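Local coordinates for protein putative lipase/esterase (Lactobacillus plantarum WCFS1, PDB 3BXP) that is a putative carboxylesterase of the alpha/beta-hydrolase fold that probably hydrolyses carboxylic ester bonds, at residues G44-H49 / A162-T167; G51-P56 / L153-I158. All blocks are in the same frame, centred on the assembly; numbering follows the deposited sequence.

Contact 1: G44-H49 / A162-T167; sequences GGFTYH and AGFPTT
Gly45 and Phe46 meet one aromatic ring, that of Phe164, where two loops approach each other with no hydrogen bond between them. Along 44-49, Gly44 comes first and prepares the turn: its carbonyl oxygen accepts from Thr47 N at 2.9 Å and from Tyr48 N at 3.1 Å, both reaching it from the same face of its plane. Its CA also sits 3.4 Å above the plane of the Tyr48 ring, over the ring centre.

Gly45 follows with positive phi (56°), and here the second loop arrives. Phe164 CZ lies 3.6 Å from Gly45 O and as close to Gly45 CA, with the carbonyl oxygen in the plane of the ring, at its edge. A CB on Gly45 would come tight against that same CZ, so glycine lets the ring rim settle on the backbone.

This glycine-rich turn after strand 35-41 is consistent with the oxyanion-hole loop of alpha/beta hydrolases, and Gly45 lies near the probable nucleophile elbow around Ser117.

Phe46 is next, its CD2 4.1 Å from Phe164 CE2; the two side chains cross obliquely, an apolar touch rather than a stack. The Phe164 ring reaches the glycine turn because its chi1 of 177° sends CG away from the backbone N, just ahead of the cis peptide leading into Pro165. Cut back to an alanine, Phe164 would lose the ring that packs beside Gly45, which is likely to leave a gap there and the Phe46 ring without this neighbour. Phe46 also packs on Ile174 of helix 168-174 and on Ala118 and His121 of helix 118-129.

At the end of the segment His49 turns to Tyr73, hydrogen-bonding its carbonyl oxygen through NE2 and meeting its ring edge-to-face.

Contact 2: G51-P56 / L153-I158; sequences GREEAP and LGYPVI
Tyr155 and the paired acids Glu53 and Glu54 are joined chiefly through a single water. It accepts from Tyr155 OH and donates to Glu53 OE1 and to Glu54 OE2, each of these three atoms standing 2.7 Å from the water oxygen. Both its protons are thus spent on carboxylates, which would probably polarise it and make it a good acceptor for the phenol. The water lies in the plane of the Tyr155 ring, at the hydroxyl edge.

Direct contact is slighter and of van der Waals kind. The hydroxyl oxygen of Tyr155 rests against the aliphatic part of Glu53, 3.5 Å from CB and 3.7 Å from CG. The Glu53 chain, bent at chi2 (80°), crosses the tyrosine at about a right angle, its carboxylate plane turned 87° from the ring.

In the alpha/beta-hydrolase fold the contact joins the residues leading into helix 54-63 to the turn leaving strand 150-154, next to the strand that runs into the probable nucleophile elbow. Tyr155 touches that elbow, and its ring also meets Trp197 with the planes steeply inclined.

Among the remaining polar bonds, those of Glu54 hold its buried carboxylate in place for the water: OE1 takes a hydrogen bond from Ser50 OG, and OE2 one from Gly43 N in the glycine-rich loop. A weak bond, Glu53 N to Glu54 OE1 at 3.3 Å, adds little. On the backbone, Ala55 N donates to Gly51 O at 2.9 Å, while Gly154 is bonded to Gly115, on the neighbouring strand 110-116, and to Ser117 just beyond it.

How the contacts relate
Contact 2 is nested within the loop that contact 1 closes: the chain passes through 44-49, 51-56, 153-158 and 162-167 in turn. The same two connections therefore meet twice, the one between strand 35-41 and helix 54-63 and the one between strand 150-154 and helix 168-174. In the sheet these strands flank strand 110-116, so both connections leave from strands on either side of the one leading to the probable nucleophile elbow. The contact centres are 13 Å apart, and they touch directly where Phe164 CD2 packs on Val157 CG2 at 3.9 Å. Together they tie the likely oxyanion-hole loop to the connection that follows strand 150-154, beside the presumed active site.

Contact 1: G44-H49 / A162-T167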
ATOM      1  N   GLY B  44     -11.916   2.217 -18.684  1.00 20.32           N
ATOM      2  CA  GLY B  44     -12.872   1.883 -19.680  1.00 21.04           C
ATOM      3  C   GLY B  44     -12.686   0.531 -20.356  1.00 22.99           C
ATOM      4  O   GLY B  44     -13.316   0.245 -21.373  1.00 24.46           O
ATOM      5  N   GLY B  45     -11.806  -0.271 -19.786  1.00 22.75           N
ATOM      6  CA  GLY B  45     -11.631  -1.681 -20.185  1.00 19.74           C
ATOM      7  C   GLY B  45     -11.335  -1.919 -21.648  1.00 23.02           C
ATOM      8  O   GLY B  45     -11.582  -3.012 -22.191  1.00 23.12           O
ATOM      9  N   PHE B  46     -10.737  -0.905 -22.249  1.00 22.03           N
ATOM     10  CA  PHE B  46     -10.326  -0.868 -23.644  1.00 21.91           C
ATOM     11  C   PHE B  46     -11.500  -0.847 -24.619  1.00 21.80           C
ATOM     12  O   PHE B  46     -11.310  -0.964 -25.838  1.00 20.20           O
ATOM     13  CB  PHE B  46      -9.345  -1.982 -24.027  1.00 20.11           C
ATOM     14  CG  PHE B  46      -8.115  -2.069 -23.159  1.00 22.92           C
ATOM     15  CD1 PHE B  46      -7.050  -1.174 -23.266  1.00 22.83           C
ATOM     16  CD2 PHE B  46      -8.003  -3.106 -22.257  1.00 20.72           C
ATOM     17  CE1 PHE B  46      -5.894  -1.343 -22.456  1.00 20.11           C
ATOM     18  CE2 PHE B  46      -6.869  -3.256 -21.446  1.00 27.32           C
ATOM     19  CZ  PHE B  46      -5.822  -2.362 -21.562  1.00 25.12           C
ATOM     20  N   THR B  47     -12.717  -0.637 -24.100  1.00 20.18           N
ATOM     21  CA  THR B  47     -13.903  -0.537 -24.964  1.00 19.03           C
ATOM     22  C   THR B  47     -14.549   0.837 -25.008  1.00 19.94           C
ATOM     23  O   THR B  47     -15.340   1.128 -25.914  1.00 20.83           O
ATOM     24  CB  THR B  47     -14.988  -1.580 -24.550  1.00 22.39           C
ATOM     25  OG1 THR B  47     -15.421  -1.346 -23.203  1.00 23.12           O
ATOM     26  CG2 THR B  47     -14.401  -3.001 -24.667  1.00 26.30           C
ATOM     27  N   TYR B  48     -14.236   1.650 -24.019  1.00 19.68           N
ATOM     28  CA  TYR B  48     -14.692   3.059 -23.930  1.00 19.76           C
ATOM     29  C   TYR B  48     -13.667   3.873 -23.186  1.00 21.88           C
ATOM     30  O   TYR B  48     -12.703   3.326 -22.636  1.00 20.40           O
ATOM     31  CB  TYR B  48     -16.082   3.176 -23.256  1.00 22.02           C
ATOM     32  CG  TYR B  48     -16.144   2.906 -21.750  1.00 18.91           C
ATOM     33  CD1 TYR B  48     -16.277   1.622 -21.272  1.00 21.98           C
ATOM     34  CD2 TYR B  48     -16.138   3.977 -20.817  1.00 21.98           C
ATOM     35  CE1 TYR B  48     -16.354   1.365 -19.938  1.00 21.33           C
ATOM     36  CE2 TYR B  48     -16.206   3.717 -19.476  1.00 21.34           C
ATOM     37  CZ  TYR B  48     -16.313   2.418 -19.039  1.00 25.11           C
ATOM     38  OH  TYR B  48     -16.405   2.108 -17.702  1.00 24.27           O
ATOM     39  N   HIS B  49     -13.907   5.181 -23.083  1.00 21.93           N
ATOM     40  CA  HIS B  49     -13.025   6.046 -22.334  1.00 21.33           C
ATOM     41  C   HIS B  49     -13.804   6.589 -21.179  1.00 23.15           C
ATOM     42  O   HIS B  49     -14.724   7.392 -21.365  1.00 22.39           O
ATOM     43  CB  HIS B  49     -12.453   7.213 -23.150  1.00 24.59           C
ATOM     44  CG  HIS B  49     -11.615   6.791 -24.319  1.00 21.93           C
ATOM     45  ND1 HIS B  49     -12.021   6.987 -25.623  1.00 22.45           N
ATOM     46  CD2 HIS B  49     -10.388   6.208 -24.378  1.00 24.42           C
ATOM     47  CE1 HIS B  49     -11.080   6.516 -26.437  1.00 23.13           C
ATOM     48  NE2 HIS B  49     -10.067   6.081 -25.709  1.00 22.84           N
ATOM     49  N   ALA B 162      -4.223 -11.910 -15.790  1.00 23.86           N
ATOM     50  CA  ALA B 162      -4.523 -11.978 -14.349  1.00 24.52           C
ATOM     51  C   ALA B 162      -6.027 -11.862 -13.977  1.00 27.34           C
ATOM     52  O   ALA B 162      -6.384 -11.626 -12.813  1.00 32.18           O
ATOM     53  CB  ALA B 162      -3.688 -10.926 -13.588  1.00 22.53           C
ATOM     54  N   GLY B 163      -6.917 -12.019 -14.950  1.00 27.12           N
ATOM     55  CA  GLY B 163      -8.349 -12.007 -14.656  1.00 27.48           C
ATOM     56  C   GLY B 163      -9.170 -11.037 -15.476  1.00 27.57           C
ATOM     57  O   GLY B 163     -10.372 -11.251 -15.684  1.00 28.99           O
ATOM     58  N   PHE B 164      -8.555  -9.929 -15.869  1.00 27.42           N
ATOM     59  CA  PHE B 164      -9.160  -9.033 -16.839  1.00 27.17           C
ATOM     60  C   PHE B 164      -8.216  -8.857 -17.989  1.00 26.73           C
ATOM     61  O   PHE B 164      -7.076  -8.424 -17.759  1.00 29.25           O
ATOM     62  CB  PHE B 164      -9.473  -7.627 -16.283  1.00 28.60           C
ATOM     63  CG  PHE B 164     -10.037  -6.729 -17.339  1.00 28.53           C
ATOM     64  CD1 PHE B 164     -11.398  -6.676 -17.546  1.00 30.58           C
ATOM     65  CD2 PHE B 164      -9.196  -6.024 -18.203  1.00 28.09           C
ATOM     66  CE1 PHE B 164     -11.928  -5.902 -18.571  1.00 23.49           C
ATOM     67  CE2 PHE B 164      -9.722  -5.254 -19.233  1.00 28.41           C
ATOM     68  CZ  PHE B 164     -11.079  -5.195 -19.408  1.00 25.18           C
ATOM     69  N   PRO B 165      -8.688  -9.141 -19.233  1.00 27.70           N
ATOM     70  CA  PRO B 165     -10.072  -9.537 -19.543  1.00 25.43           C
ATOM     71  C   PRO B 165     -10.325 -10.996 -19.194  1.00 28.00           C
ATOM     72  O   PRO B 165      -9.401 -11.690 -18.785  1.00 28.54           O
ATOM     73  CB  PRO B 165     -10.153  -9.376 -21.061  1.00 25.95           C
ATOM     74  CG  PRO B 165      -8.758  -9.631 -21.516  1.00 25.60           C
ATOM     75  CD  PRO B 165      -7.859  -9.097 -20.448  1.00 27.02           C
ATOM     76  N   THR B 166     -11.559 -11.456 -19.396  1.00 28.41           N
ATOM     77  CA  THR B 166     -11.982 -12.767 -18.869  1.00 28.43           C
ATOM     78  C   THR B 166     -11.658 -13.914 -19.791  1.00 27.96           C
ATOM     79  O   THR B 166     -11.790 -15.071 -19.400  1.00 27.91           O
ATOM     80  CB  THR B 166     -13.494 -12.799 -18.569  1.00 30.22           C
ATOM     81  OG1 THR B 166     -14.234 -12.483 -19.757  1.00 29.80           O
ATOM     82  CG2 THR B 166     -13.830 -11.793 -17.516  1.00 31.65           C
ATOM     83  N   THR B 167     -11.291 -13.600 -21.032  1.00 28.42           N
ATOM     84  CA  THR B 167     -11.019 -14.624 -22.041  1.00 27.37           C
ATOM     85  C   THR B 167      -9.771 -14.364 -22.844  1.00 28.42           C
ATOM     86  O   THR B 167      -9.405 -13.231 -23.038  1.00 25.06           O
ATOM     87  CB  THR B 167     -12.167 -14.719 -23.078  1.00 29.81           C
ATOM     88  OG1 THR B 167     -12.208 -13.524 -23.865  1.00 29.99           O
ATOM     89  CG2 THR B 167     -13.504 -14.946 -22.400  1.00 31.63           C
TER

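Contact 2: G51-P56 / L153-I158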
ATOM      1  N   GLY B  51     -14.977   8.669 -18.087  1.00 19.62           N
ATOM      2  CA  GLY B  51     -14.886  10.064 -17.603  1.00 21.48           C
ATOM      3  C   GLY B  51     -15.330  10.280 -16.170  1.00 22.20           C
ATOM      4  O   GLY B  51     -15.002  11.280 -15.556  1.00 22.08           O
ATOM      5  N   ARG B  52     -16.116   9.358 -15.627  1.00 22.61           N
ATOM      6  CA  ARG B  52     -16.782   9.585 -14.365  1.00 23.12           C
ATOM      7  C   ARG B  52     -15.838   9.883 -13.188  1.00 22.50           C
ATOM      8  O   ARG B  52     -16.063  10.796 -12.403  1.00 24.05           O
ATOM      9  CB  ARG B  52     -17.684   8.395 -14.032  1.00 25.65           C
ATOM     10  CG  ARG B  52     -18.512   8.654 -12.820  1.00 26.44           C
ATOM     11  CD  ARG B  52     -19.311   7.447 -12.467  1.00 36.54           C
ATOM     12  NE  ARG B  52     -20.304   7.813 -11.470  1.00 42.47           N
ATOM     13  N   GLU B  53     -14.794   9.067 -13.063  1.00 23.49           N
ATOM     14  CA  GLU B  53     -13.807   9.252 -11.992  1.00 23.32           C
ATOM     15  C   GLU B  53     -12.729  10.240 -12.450  1.00 21.73           C
ATOM     16  O   GLU B  53     -12.186  11.017 -11.655  1.00 22.19           O
ATOM     17  CB  GLU B  53     -13.190   7.897 -11.613  1.00 23.96           C
ATOM     18  CG  GLU B  53     -14.218   6.946 -11.044  1.00 20.68           C
ATOM     19  CD  GLU B  53     -15.074   6.251 -12.075  1.00 24.55           C
ATOM     20  OE1 GLU B  53     -14.651   6.084 -13.210  1.00 28.55           O
ATOM     21  OE2 GLU B  53     -16.214   5.824 -11.728  1.00 27.55           O
ATOM     22  N   GLU B  54     -12.463  10.235 -13.752  1.00 20.87           N
ATOM     23  CA  GLU B  54     -11.357  11.001 -14.318  1.00 22.00           C
ATOM     24  C   GLU B  54     -11.598  12.505 -14.266  1.00 23.27           C
ATOM     25  O   GLU B  54     -10.684  13.304 -14.035  1.00 23.94           O
ATOM     26  CB  GLU B  54     -11.116  10.572 -15.756  1.00 21.82           C
ATOM     27  CG  GLU B  54     -10.517   9.145 -15.946  1.00 20.52           C
ATOM     28  CD  GLU B  54     -11.490   7.978 -15.676  1.00 23.94           C
ATOM     29  OE1 GLU B  54     -12.695   8.205 -15.454  1.00 22.45           O
ATOM     30  OE2 GLU B  54     -11.078   6.775 -15.721  1.00 20.44           O
ATOM     31  N   ALA B  55     -12.806  12.932 -14.561  1.00 21.03           N
ATOM     32  CA  ALA B  55     -13.063  14.370 -14.545  1.00 21.21           C
ATOM     33  C   ALA B  55     -12.811  15.017 -13.162  1.00 21.69           C
ATOM     34  O   ALA B  55     -12.100  16.039 -13.072  1.00 23.22           O
ATOM     35  CB  ALA B  55     -14.464  14.707 -15.098  1.00 21.36           C
ATOM     36  N   PRO B  56     -13.356  14.452 -12.080  1.00 22.08           N
ATOM     37  CA  PRO B  56     -13.058  14.977 -10.730  1.00 22.13           C
ATOM     38  C   PRO B  56     -11.574  14.957 -10.347  1.00 19.72           C
ATOM     39  O   PRO B  56     -11.079  15.876  -9.727  1.00 21.77           O
ATOM     40  CB  PRO B  56     -13.831  14.037  -9.813  1.00 23.71           C
ATOM     41  CG  PRO B  56     -14.853  13.446 -10.605  1.00 26.89           C
ATOM     42  CD  PRO B  56     -14.417  13.425 -12.034  1.00 22.46           C
ATOM     43  N   LEU B 153      -0.831   5.394 -10.687  1.00 18.64           N
ATOM     44  CA  LEU B 153      -1.731   4.330 -11.124  1.00 19.06           C
ATOM     45  C   LEU B 153      -2.840   4.120 -10.139  1.00 17.75           C
ATOM     46  O   LEU B 153      -2.592   3.883  -8.958  1.00 19.38           O
ATOM     47  CB  LEU B 153      -0.985   2.990 -11.329  1.00 18.98           C
ATOM     48  CG  LEU B 153       0.173   2.969 -12.342  1.00 19.97           C
ATOM     49  CD1 LEU B 153       0.884   1.614 -12.278  1.00 17.30           C
ATOM     50  CD2 LEU B 153      -0.422   3.205 -13.747  1.00 22.42           C
ATOM     51  N   GLY B 154      -4.079   4.241 -10.614  1.00 19.03           N
ATOM     52  CA  GLY B 154      -5.261   3.898  -9.782  1.00 18.51           C
ATOM     53  C   GLY B 154      -5.975   2.687 -10.336  1.00 19.46           C
ATOM     54  O   GLY B 154      -6.293   2.629 -11.541  1.00 19.59           O
ATOM     55  N   TYR B 155      -6.204   1.722  -9.463  1.00 19.75           N
ATOM     56  CA  TYR B 155      -6.788   0.454  -9.847  1.00 20.12           C
ATOM     57  C   TYR B 155      -6.339   0.030 -11.268  1.00 20.74           C
ATOM     58  O   TYR B 155      -7.181  -0.288 -12.101  1.00 21.83           O
ATOM     59  CB  TYR B 155      -8.328   0.505  -9.749  1.00 20.69           C
ATOM     60  CG  TYR B 155      -8.999   1.768 -10.236  1.00 19.13           C
ATOM     61  CD1 TYR B 155      -8.985   2.904  -9.483  1.00 19.50           C
ATOM     62  CD2 TYR B 155      -9.673   1.805 -11.431  1.00 18.21           C
ATOM     63  CE1 TYR B 155      -9.639   4.062  -9.900  1.00 20.50           C
ATOM     64  CE2 TYR B 155     -10.319   2.956 -11.883  1.00 18.90           C
ATOM     65  CZ  TYR B 155     -10.289   4.070 -11.127  1.00 19.86           C
ATOM     66  OH  TYR B 155     -10.941   5.200 -11.534  1.00 21.85           O
ATOM     67  N   PRO B 156      -5.023  -0.087 -11.503  1.00 20.37           N
ATOM     68  CA  PRO B 156      -4.613  -0.327 -12.873  1.00 20.48           C
ATOM     69  C   PRO B 156      -4.763  -1.759 -13.299  1.00 21.06           C
ATOM     70  O   PRO B 156      -4.548  -2.656 -12.502  1.00 19.55           O
ATOM     71  CB  PRO B 156      -3.138  -0.061 -12.822  1.00 18.54           C
ATOM     72  CG  PRO B 156      -2.746  -0.469 -11.442  1.00 21.82           C
ATOM     73  CD  PRO B 156      -3.844   0.062 -10.614  1.00 19.29           C
ATOM     74  N   VAL B 157      -5.147  -1.950 -14.548  1.00 20.83           N
ATOM     75  CA  VAL B 157      -4.904  -3.235 -15.211  1.00 18.94           C
ATOM     76  C   VAL B 157      -3.416  -3.319 -15.487  1.00 19.84           C
ATOM     77  O   VAL B 157      -2.816  -2.373 -16.034  1.00 20.23           O
ATOM     78  CB  VAL B 157      -5.725  -3.387 -16.490  1.00 16.47           C
ATOM     79  CG1 VAL B 157      -5.322  -4.654 -17.270  1.00 18.26           C
ATOM     80  CG2 VAL B 157      -7.263  -3.328 -16.200  1.00 20.03           C
ATOM     81  N   ILE B 158      -2.793  -4.445 -15.140  1.00 20.81           N
ATOM     82  CA  ILE B 158      -1.354  -4.571 -15.233  1.00 19.46           C
ATOM     83  C   ILE B 158      -0.972  -5.802 -16.035  1.00 19.07           C
ATOM     84  O   ILE B 158      -0.014  -5.779 -16.835  1.00 21.64           O
ATOM     85  CB  ILE B 158      -0.727  -4.692 -13.818  1.00 20.88           C
ATOM     86  CG1 ILE B 158      -0.864  -3.336 -13.077  1.00 21.33           C
ATOM     87  CG2 ILE B 158       0.724  -5.202 -13.840  1.00 22.97           C
ATOM     88  CD1 ILE B 158      -0.094  -2.094 -13.781  1.00 19.06           C
TER
HETATM   89  O   HOH W   1     -12.226   5.132 -13.886  1.00 21.54           O